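Local coordinates for deoxyribodipyrimidine photo-lyase (Oryza sativa Japonica Group, PDB 3UMV), which uses light of 300-600 nm and one bound FAD to split cyclobutane pyrimidine dimers in UV-damaged DNA back into separate pyrimidines, at residues Ser19-Arg27 / Trp54-Leu62; Arg46-Trp54 / His289-Arg297. All coordinates share one frame; numbering follows the deposited sequence. Where two conformers were deposited one is given.

Contact 1: Ser19-Arg27 / Trp54-Leu62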
loop_
_atom_site.group_PDB
_atom_site.type_symbol
_atom_site.label_atom_id
_atom_site.label_comp_id
_atom_site.label_asym_id
_atom_site.label_seq_id
_atom_site.Cartn_x
_atom_site.Cartn_y
_atom_site.Cartn_z
ATOM N N SER A 19 19.629 -18.296 -1.644
ATOM C CA SER A 19 19.607 -17.019 -0.937
ATOM C C SER A 19 18.907 -17.163 0.410
ATOM O O SER A 19 18.346 -18.215 0.711
ATOM C CB SER A 19 18.909 -15.948 -1.785
ATOM O OG SER A 19 19.672 -15.628 -2.935
ATOM N N PRO A 20 18.947 -16.101 1.230
ATOM C CA PRO A 20 18.229 -16.040 2.507
ATOM C C PRO A 20 16.708 -16.143 2.353
ATOM O O PRO A 20 16.019 -16.442 3.329
ATOM C CB PRO A 20 18.583 -14.646 3.038
ATOM C CG PRO A 20 19.853 -14.296 2.374
ATOM C CD PRO A 20 19.779 -14.906 1.010
ATOM N N ALA A 21 16.189 -15.876 1.158
ATOM C CA ALA A 21 14.741 -15.901 0.940
ATOM C C ALA A 21 14.211 -17.326 0.804
ATOM O O ALA A 21 14.769 -18.135 0.068
ATOM C CB ALA A 21 14.357 -15.055 -0.288
ATOM N N HIS A 22 13.144 -17.630 1.540
ATOM C CA HIS A 22 12.419 -18.884 1.380
ATOM C C HIS A 22 12.096 -19.019 -0.115
ATOM O O HIS A 22 11.636 -18.067 -0.735
ATOM C CB HIS A 22 11.139 -18.813 2.231
ATOM C CG HIS A 22 10.351 -20.087 2.293
ATOM N ND1 HIS A 22 9.825 -20.698 1.175
ATOM C CD2 HIS A 22 9.960 -20.842 3.350
ATOM C CE1 HIS A 22 9.166 -21.784 1.535
ATOM N NE2 HIS A 22 9.230 -21.893 2.851
ATOM N N PRO A 23 12.360 -20.191 -0.711
ATOM C CA PRO A 23 12.099 -20.356 -2.149
ATOM C C PRO A 23 10.654 -20.065 -2.574
ATOM O O PRO A 23 10.440 -19.652 -3.717
ATOM C CB PRO A 23 12.455 -21.832 -2.414
ATOM C CG PRO A 23 12.558 -22.463 -1.073
ATOM C CD PRO A 23 12.973 -21.387 -0.122
ATOM N N SER A 24 9.682 -20.266 -1.688
ATOM C CA SER A 24 8.297 -19.977 -2.053
ATOM C C SER A 24 8.085 -18.478 -2.247
ATOM O O SER A 24 7.150 -18.070 -2.931
ATOM C CB SER A 24 7.308 -20.564 -1.041
ATOM O OG SER A 24 7.341 -21.986 -1.074
ATOM N N ARG A 25 8.968 -17.656 -1.678
ATOM C CA ARG A 25 8.879 -16.202 -1.872
ATOM C C ARG A 25 9.436 -15.752 -3.227
ATOM O O ARG A 25 9.239 -14.610 -3.617
ATOM C CB ARG A 25 9.633 -15.428 -0.782
ATOM C CG ARG A 25 9.262 -15.744 0.656
ATOM C CD ARG A 25 9.783 -14.635 1.555
ATOM N NE ARG A 25 9.922 -15.036 2.954
ATOM C CZ ARG A 25 8.996 -14.806 3.884
ATOM N NH1 ARG A 25 9.192 -15.190 5.156
ATOM N NH2 ARG A 25 7.876 -14.193 3.536
ATOM N N VAL A 26 10.130 -16.651 -3.926
ATOM C CA VAL A 26 10.853 -16.321 -5.155
ATOM C C VAL A 26 10.219 -16.939 -6.398
ATOM O O VAL A 26 10.039 -18.146 -6.480
ATOM C CB VAL A 26 12.330 -16.768 -5.064
ATOM C CG1 VAL A 26 13.073 -16.457 -6.360
ATOM C CG2 VAL A 26 13.007 -16.091 -3.879
ATOM N N ARG A 27 9.855 -16.096 -7.351
ATOM C CA ARG A 27 9.281 -16.565 -8.601
ATOM C C ARG A 27 10.301 -16.285 -9.696
ATOM O O ARG A 27 10.623 -15.133 -9.967
ATOM C CB ARG A 27 7.948 -15.854 -8.869
ATOM C CG ARG A 27 7.359 -16.123 -10.243
ATOM C CD ARG A 27 5.939 -15.572 -10.374
ATOM N NE ARG A 27 5.917 -14.149 -10.706
ATOM C CZ ARG A 27 5.806 -13.675 -11.946
ATOM N NH1 ARG A 27 5.706 -14.511 -12.970
ATOM N NH2 ARG A 27 5.791 -12.362 -12.164
ATOM N N TRP A 54 12.935 -8.842 1.650
ATOM C CA TRP A 54 13.307 -10.136 1.066
ATOM C C TRP A 54 13.839 -10.036 -0.351
ATOM O O TRP A 54 14.631 -10.874 -0.763
ATOM C CB TRP A 54 12.164 -11.152 1.108
ATOM C CG TRP A 54 11.814 -11.642 2.490
ATOM C CD1 TRP A 54 10.613 -11.501 3.129
ATOM C CD2 TRP A 54 12.670 -12.349 3.397
ATOM N NE1 TRP A 54 10.668 -12.075 4.376
ATOM C CE2 TRP A 54 11.924 -12.585 4.575
ATOM C CE3 TRP A 54 13.999 -12.780 3.339
ATOM C CZ2 TRP A 54 12.457 -13.267 5.678
ATOM C CZ3 TRP A 54 14.536 -13.450 4.445
ATOM C CH2 TRP A 54 13.756 -13.688 5.591
ATOM N N ALA A 55 13.408 -9.023 -1.098
ATOM C CA ALA A 55 13.844 -8.902 -2.480
ATOM C C ALA A 55 15.312 -8.492 -2.500
ATOM O O ALA A 55 16.109 -9.056 -3.239
ATOM C CB ALA A 55 12.983 -7.904 -3.231
ATOM N N LEU A 56 15.672 -7.530 -1.652
ATOM C CA LEU A 56 17.057 -7.101 -1.536
ATOM C C LEU A 56 17.952 -8.243 -1.003
ATOM O O LEU A 56 19.037 -8.486 -1.527
ATOM C CB LEU A 56 17.157 -5.867 -0.633
ATOM C CG LEU A 56 18.584 -5.386 -0.361
ATOM C CD1 LEU A 56 19.267 -5.048 -1.677
ATOM C CD2 LEU A 56 18.590 -4.187 0.593
ATOM N N LEU A 57 17.478 -8.943 0.027
ATOM C CA LEU A 57 18.198 -10.090 0.597
ATOM C C LEU A 57 18.460 -11.154 -0.465
ATOM O O LEU A 57 19.556 -11.710 -0.543
ATOM C CB LEU A 57 17.411 -10.693 1.767
ATOM C CG LEU A 57 17.464 -9.910 3.079
ATOM C CD1 LEU A 57 16.387 -10.382 4.048
ATOM C CD2 LEU A 57 18.839 -10.046 3.699
ATOM N N HIS A 58 17.452 -11.434 -1.285
ATOM C CA HIS A 58 17.604 -12.396 -2.366
ATOM C C HIS A 58 18.667 -11.942 -3.368
ATOM O O HIS A 58 19.531 -12.720 -3.762
ATOM C CB HIS A 58 16.272 -12.634 -3.075
ATOM C CG HIS A 58 16.344 -13.696 -4.126
ATOM N ND1 HIS A 58 16.050 -13.460 -5.453
ATOM C CD2 HIS A 58 16.704 -14.998 -4.047
ATOM C CE1 HIS A 58 16.211 -14.575 -6.144
ATOM N NE2 HIS A 58 16.607 -15.523 -5.314
ATOM N N ALA A 59 18.607 -10.675 -3.768
ATOM C CA ALA A 59 19.594 -10.133 -4.698
ATOM C C ALA A 59 21.001 -10.266 -4.110
ATOM O O ALA A 59 21.901 -10.751 -4.774
ATOM C CB ALA A 59 19.272 -8.675 -5.058
ATOM N N ALA A 60 21.172 -9.833 -2.863
ATOM C CA ALA A 60 22.464 -9.897 -2.183
ATOM C C ALA A 60 22.941 -11.333 -2.096
ATOM O O ALA A 60 24.124 -11.602 -2.254
ATOM C CB ALA A 60 22.375 -9.297 -0.778
ATOM N N GLY A 61 22.024 -12.256 -1.834
ATOM C CA GLY A 61 22.397 -13.660 -1.752
ATOM C C GLY A 61 22.868 -14.206 -3.089
ATOM O O GLY A 61 23.766 -15.049 -3.139
ATOM N N LEU A 62 22.263 -13.736 -4.176
ATOM C CA LEU A 62 22.666 -14.164 -5.512
ATOM C C LEU A 62 24.032 -13.581 -5.830
ATOM O O LEU A 62 24.904 -14.268 -6.379
ATOM C CB LEU A 62 21.649 -13.707 -6.567
ATOM C CG LEU A 62 20.273 -14.379 -6.580
ATOM C CD1 LEU A 62 19.402 -13.818 -7.704
ATOM C CD2 LEU A 62 20.387 -15.891 -6.691
HETATM O O HOH W 1 21.483 -17.597 -3.394
#
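The guanidinium of Arg25 lies flat on the indole of Trp54, a cation-pi stack with planes 12° and centres 3.8 Å apart. Trp54 NE1, which donates its hydrogen to Gln296 OE1, sits over the middle of the guanidinium, 3.2 Å from Arg25 CZ. Arg25 CD adds a CH-pi contact, 3.7 Å from the centroid of the Trp54 five-membered ring, over its face. The extended chain from CG to NE carries the charged group over that face, while Arg25 NH2 and NH1 bond to the carbonyls of Val171 and Tyr199, which fix its rotation.

A second CH-pi contact puts Val26 CG2 over the imidazole of His58, 3.9 Å from the centroid; Leu62 CG, of the same helix as His58, lies toward the rim of the opposite face. Apolar packing continues where Ala21 CB meets Trp54 CE3 and Pro20 CB meets Leu57 CB, 4.3 Å apart.

In one of two Ser19 conformers, OG lies 3.0 Å from His58 O. A CB on Gly61 would probably run into Pro20 CD.

Helix 54-66 thus has the N-terminal segment along one flank, while Ala55 and Ala59 touch strand 40-44 and Trp54 and His58 rest on Val166 of strand 162-166.

Contact 2: Arg46-Trp54 / His289-Arg297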
loop_
_atom_site.group_PDB
_atom_site.type_symbol
_atom_site.label_atom_id
_atom_site.label_comp_id
_atom_site.label_asym_id
_atom_site.label_seq_id
_atom_site.Cartn_x
_atom_site.Cartn_y
_atom_site.Cartn_z
ATOM N N ARG A 46 7.970 -1.454 -4.908
ATOM C CA ARG A 46 7.009 -1.419 -3.804
ATOM C C ARG A 46 7.657 -1.299 -2.435
ATOM O O ARG A 46 7.075 -0.707 -1.520
ATOM C CB ARG A 46 6.086 -2.632 -3.831
ATOM C CG ARG A 46 4.835 -2.449 -2.969
ATOM C CD ARG A 46 4.005 -3.701 -2.995
ATOM N NE ARG A 46 2.707 -3.528 -2.361
ATOM C CZ ARG A 46 1.812 -4.509 -2.293
ATOM N NH1 ARG A 46 2.100 -5.692 -2.830
ATOM N NH2 ARG A 46 0.638 -4.311 -1.713
ATOM N N ASP A 47 8.858 -1.843 -2.279
ATOM C CA ASP A 47 9.411 -1.945 -0.933
ATOM C C ASP A 47 10.616 -1.032 -0.743
ATOM O O ASP A 47 11.769 -1.446 -0.874
ATOM C CB ASP A 47 9.701 -3.415 -0.611
ATOM C CG ASP A 47 8.427 -4.259 -0.614
ATOM O OD1 ASP A 47 8.179 -4.942 -1.624
ATOM O OD2 ASP A 47 7.640 -4.191 0.367
ATOM N N GLN A 48 10.311 0.227 -0.432
ATOM C CA GLN A 48 11.285 1.301 -0.390
ATOM C C GLN A 48 11.999 1.380 0.956
ATOM O O GLN A 48 11.813 2.332 1.735
ATOM C CB GLN A 48 10.605 2.613 -0.765
ATOM C CG GLN A 48 10.023 2.555 -2.172
ATOM C CD GLN A 48 8.888 3.530 -2.396
ATOM O OE1 GLN A 48 8.854 4.616 -1.811
ATOM N NE2 GLN A 48 7.954 3.151 -3.259
ATOM N N ARG A 49 12.810 0.356 1.203
ATOM C CA ARG A 49 13.561 0.178 2.443
ATOM C C ARG A 49 14.710 -0.795 2.204
ATOM O O ARG A 49 14.642 -1.654 1.323
ATOM C CB ARG A 49 12.655 -0.357 3.560
ATOM C CG ARG A 49 12.260 -1.823 3.387
ATOM C CD ARG A 49 11.216 -2.284 4.431
ATOM N NE ARG A 49 10.822 -3.658 4.120
ATOM C CZ ARG A 49 9.847 -3.994 3.282
ATOM N NH1 ARG A 49 9.085 -3.058 2.705
ATOM N NH2 ARG A 49 9.617 -5.277 3.039
ATOM N N LEU A 50 15.770 -0.649 2.994
ATOM C CA LEU A 50 16.903 -1.572 2.935
ATOM C C LEU A 50 16.769 -2.683 3.981
ATOM O O LEU A 50 17.223 -3.799 3.750
ATOM C CB LEU A 50 18.223 -0.827 3.105
ATOM C CG LEU A 50 18.417 0.310 2.106
ATOM C CD1 LEU A 50 19.689 1.100 2.414
ATOM C CD2 LEU A 50 18.433 -0.252 0.686
ATOM N N ALA A 51 16.130 -2.398 5.115
ATOM C CA ALA A 51 15.999 -3.410 6.152
ATOM C C ALA A 51 14.800 -4.302 5.882
ATOM O O ALA A 51 13.837 -3.882 5.237
ATOM C CB ALA A 51 15.878 -2.768 7.536
ATOM N N ASP A 52 14.857 -5.530 6.377
ATOM C CA ASP A 52 13.686 -6.413 6.345
ATOM C C ASP A 52 13.057 -6.511 4.944
ATOM O O ASP A 52 11.825 -6.510 4.796
ATOM C CB ASP A 52 12.628 -5.900 7.324
ATOM C CG ASP A 52 13.145 -5.807 8.745
ATOM O OD1 ASP A 52 12.699 -4.903 9.485
ATOM O OD2 ASP A 52 14.000 -6.641 9.120
ATOM N N ASN A 53 13.900 -6.640 3.929
ATOM C CA ASN A 53 13.433 -6.619 2.552
ATOM C C ASN A 53 13.864 -7.904 1.831
ATOM O O ASN A 53 15.017 -8.046 1.451
ATOM C CB ASN A 53 13.983 -5.369 1.854
ATOM C CG ASN A 53 13.488 -5.234 0.426
ATOM O OD1 ASN A 53 13.233 -6.230 -0.242
ATOM N ND2 ASN A 53 13.347 -4.000 -0.043
ATOM N N TRP A 54 12.935 -8.842 1.650
ATOM C CA TRP A 54 13.307 -10.136 1.066
ATOM C C TRP A 54 13.839 -10.036 -0.351
ATOM O O TRP A 54 14.631 -10.874 -0.763
ATOM C CB TRP A 54 12.164 -11.152 1.108
ATOM C CG TRP A 54 11.814 -11.642 2.490
ATOM C CD1 TRP A 54 10.613 -11.501 3.129
ATOM C CD2 TRP A 54 12.670 -12.349 3.397
ATOM N NE1 TRP A 54 10.668 -12.075 4.376
ATOM C CE2 TRP A 54 11.924 -12.585 4.575
ATOM C CE3 TRP A 54 13.999 -12.780 3.339
ATOM C CZ2 TRP A 54 12.457 -13.267 5.678
ATOM C CZ3 TRP A 54 14.536 -13.450 4.445
ATOM C CH2 TRP A 54 13.756 -13.688 5.591
ATOM N N HIS A 289 2.368 1.355 3.031
ATOM C CA HIS A 289 2.094 1.558 1.618
ATOM C C HIS A 289 3.351 1.730 0.756
ATOM O O HIS A 289 3.463 1.143 -0.326
ATOM C CB HIS A 289 1.187 2.757 1.367
ATOM C CG HIS A 289 1.029 3.038 -0.085
ATOM N ND1 HIS A 289 1.749 4.013 -0.741
ATOM C CD2 HIS A 289 0.321 2.388 -1.035
ATOM C CE1 HIS A 289 1.454 3.980 -2.029
ATOM N NE2 HIS A 289 0.586 3.003 -2.231
ATOM N N PHE A 290 4.279 2.548 1.236
ATOM C CA PHE A 290 5.494 2.840 0.499
ATOM C C PHE A 290 6.577 1.811 0.818
ATOM O O PHE A 290 7.672 1.872 0.277
ATOM C CB PHE A 290 5.975 4.256 0.821
ATOM C CG PHE A 290 5.097 5.331 0.252
ATOM C CD1 PHE A 290 5.129 5.616 -1.102
ATOM C CD2 PHE A 290 4.230 6.049 1.067
ATOM C CE1 PHE A 290 4.318 6.607 -1.638
ATOM C CE2 PHE A 290 3.418 7.043 0.540
ATOM C CZ PHE A 290 3.466 7.330 -0.815
ATOM N N GLY A 291 6.259 0.856 1.682
ATOM C CA GLY A 291 7.239 -0.140 2.081
ATOM C C GLY A 291 8.404 0.420 2.881
ATOM O O GLY A 291 9.491 -0.181 2.891
ATOM N N HIS A 292 8.197 1.540 3.573
ATOM C CA HIS A 292 9.232 2.082 4.467
ATOM C C HIS A 292 9.471 1.150 5.646
ATOM O O HIS A 292 10.540 1.170 6.279
ATOM C CB HIS A 292 8.836 3.443 5.034
ATOM C CG HIS A 292 8.717 4.525 4.013
ATOM N ND1 HIS A 292 9.328 4.470 2.777
ATOM C CD2 HIS A 292 8.069 5.712 4.062
ATOM C CE1 HIS A 292 9.029 5.559 2.098
ATOM N NE2 HIS A 292 8.287 6.341 2.863
ATOM N N ILE A 293 8.466 0.340 5.946
ATOM C CA ILE A 293 8.595 -0.654 6.993
ATOM C C ILE A 293 7.946 -1.926 6.506
ATOM O O ILE A 293 6.926 -1.900 5.810
ATOM C CB ILE A 293 7.968 -0.200 8.339
ATOM C CG1 ILE A 293 8.456 -1.096 9.477
ATOM C CG2 ILE A 293 6.450 -0.188 8.249
ATOM C CD1 ILE A 293 8.129 -0.541 10.855
ATOM N N SER A 294 8.577 -3.044 6.837
ATOM C CA SER A 294 8.088 -4.357 6.446
ATOM C C SER A 294 6.860 -4.736 7.285
ATOM O O SER A 294 6.874 -4.585 8.509
ATOM C CB SER A 294 9.218 -5.370 6.682
ATOM O OG SER A 294 8.716 -6.689 6.793
ATOM N N ALA A 295 5.799 -5.232 6.656
ATOM C CA ALA A 295 4.642 -5.698 7.429
ATOM C C ALA A 295 5.034 -6.888 8.306
ATOM O O ALA A 295 4.504 -7.046 9.402
ATOM C CB ALA A 295 3.497 -6.084 6.527
ATOM N N GLN A 296 5.940 -7.723 7.794
ATOM C CA GLN A 296 6.492 -8.855 8.541
ATOM C C GLN A 296 7.241 -8.360 9.784
ATOM O O GLN A 296 7.063 -8.910 10.875
ATOM C CB GLN A 296 7.397 -9.694 7.625
ATOM C CG GLN A 296 7.994 -10.935 8.266
ATOM C CD GLN A 296 8.512 -11.925 7.234
ATOM O OE1 GLN A 296 8.139 -11.878 6.052
ATOM N NE2 GLN A 296 9.379 -12.819 7.668
ATOM N N ARG A 297 8.052 -7.311 9.631
ATOM C CA ARG A 297 8.652 -6.658 10.802
ATOM C C ARG A 297 7.600 -6.246 11.842
ATOM O O ARG A 297 7.790 -6.461 13.045
ATOM C CB ARG A 297 9.462 -5.422 10.388
ATOM C CG ARG A 297 9.896 -4.549 11.566
ATOM C CD ARG A 297 10.674 -5.376 12.581
ATOM N NE ARG A 297 11.809 -6.052 11.967
ATOM C CZ ARG A 297 12.460 -7.079 12.498
ATOM N NH1 ARG A 297 13.477 -7.617 11.841
ATOM N NH2 ARG A 297 12.094 -7.573 13.678
HETATM O O HOH W 2 5.058 1.001 -2.418
HETATM O O HOH W 3 1.703 -0.981 -1.375
HETATM O O HOH W 4 11.139 -2.923 8.217
#
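Arg49 turns CG between its backbone N and carbonyl carbon (chi1 72°), then runs extended to NE, which lays its guanidinium against Ser294, whose CA is 3.6 Å above the plane. Arg297 instead starts with CG anti to its backbone N and bends at chi2 and chi3, both 55°, to present NE and NH1 to Asp52.

Arg49 NH1 donates to Gly291 O at 2.9 Å, nearly in the guanidinium plane, and makes a salt bridge to Asp47 OD2, which also accepts from His169 ND1. NE and NH2 both grip Asp52 O from one face of its carbonyl plane. A methionine in place of Arg49 would probably cost Asp47 this charged mate and leave Gly291 O and Asp52 O without these donors.

Gly291, with a positive phi that suits glycine, makes the Schellman motif following helix 285-290, and a CB would strike Arg46 O. Here the loop between strand 40-44 and helix 54-66 of the alpha/beta domain meets the helical FAD-binding part. Gln48, centre of an inverse gamma turn, donates its N to Phe290 O at 3.2 Å.

The bidentate Asp52-Arg297 salt bridge spans 2.9 Å from OD1 to NE and from OD2 to NH1, both oxygens met from above the carboxylate plane. Ser294 OG caps helix 295-305 by accepting from Arg297 N. Trp54 NE1 donates in its ring plane to Gln296 OE1 at 3.0 Å, while Gln296 NE2 bonds to Val201 O.

In the fold
From the first modelled residue, Ser19, the chain enters contact 1, passes through strands 26-28 and 40-44, and returns at helix 54-66, so contact 1 closes a short loop of 26 residues. Residues 46-54 come before that return, and their partner 289-297 follows 234 residues later, making contact 2 a far longer closure. The two closures cross rather than nest, because their segments alternate, and they share Trp54. Their centres lie about 14 Å apart, and they pack where Arg25 NH2 approaches Gln296 OE1 at 3.4 Å. Contact 1 packs the N-terminal residues, which lead into edge strand 26-28, on helix 54-66 within the alpha/beta domain; contact 2 ties that domain to helices 285-290 and 295-305.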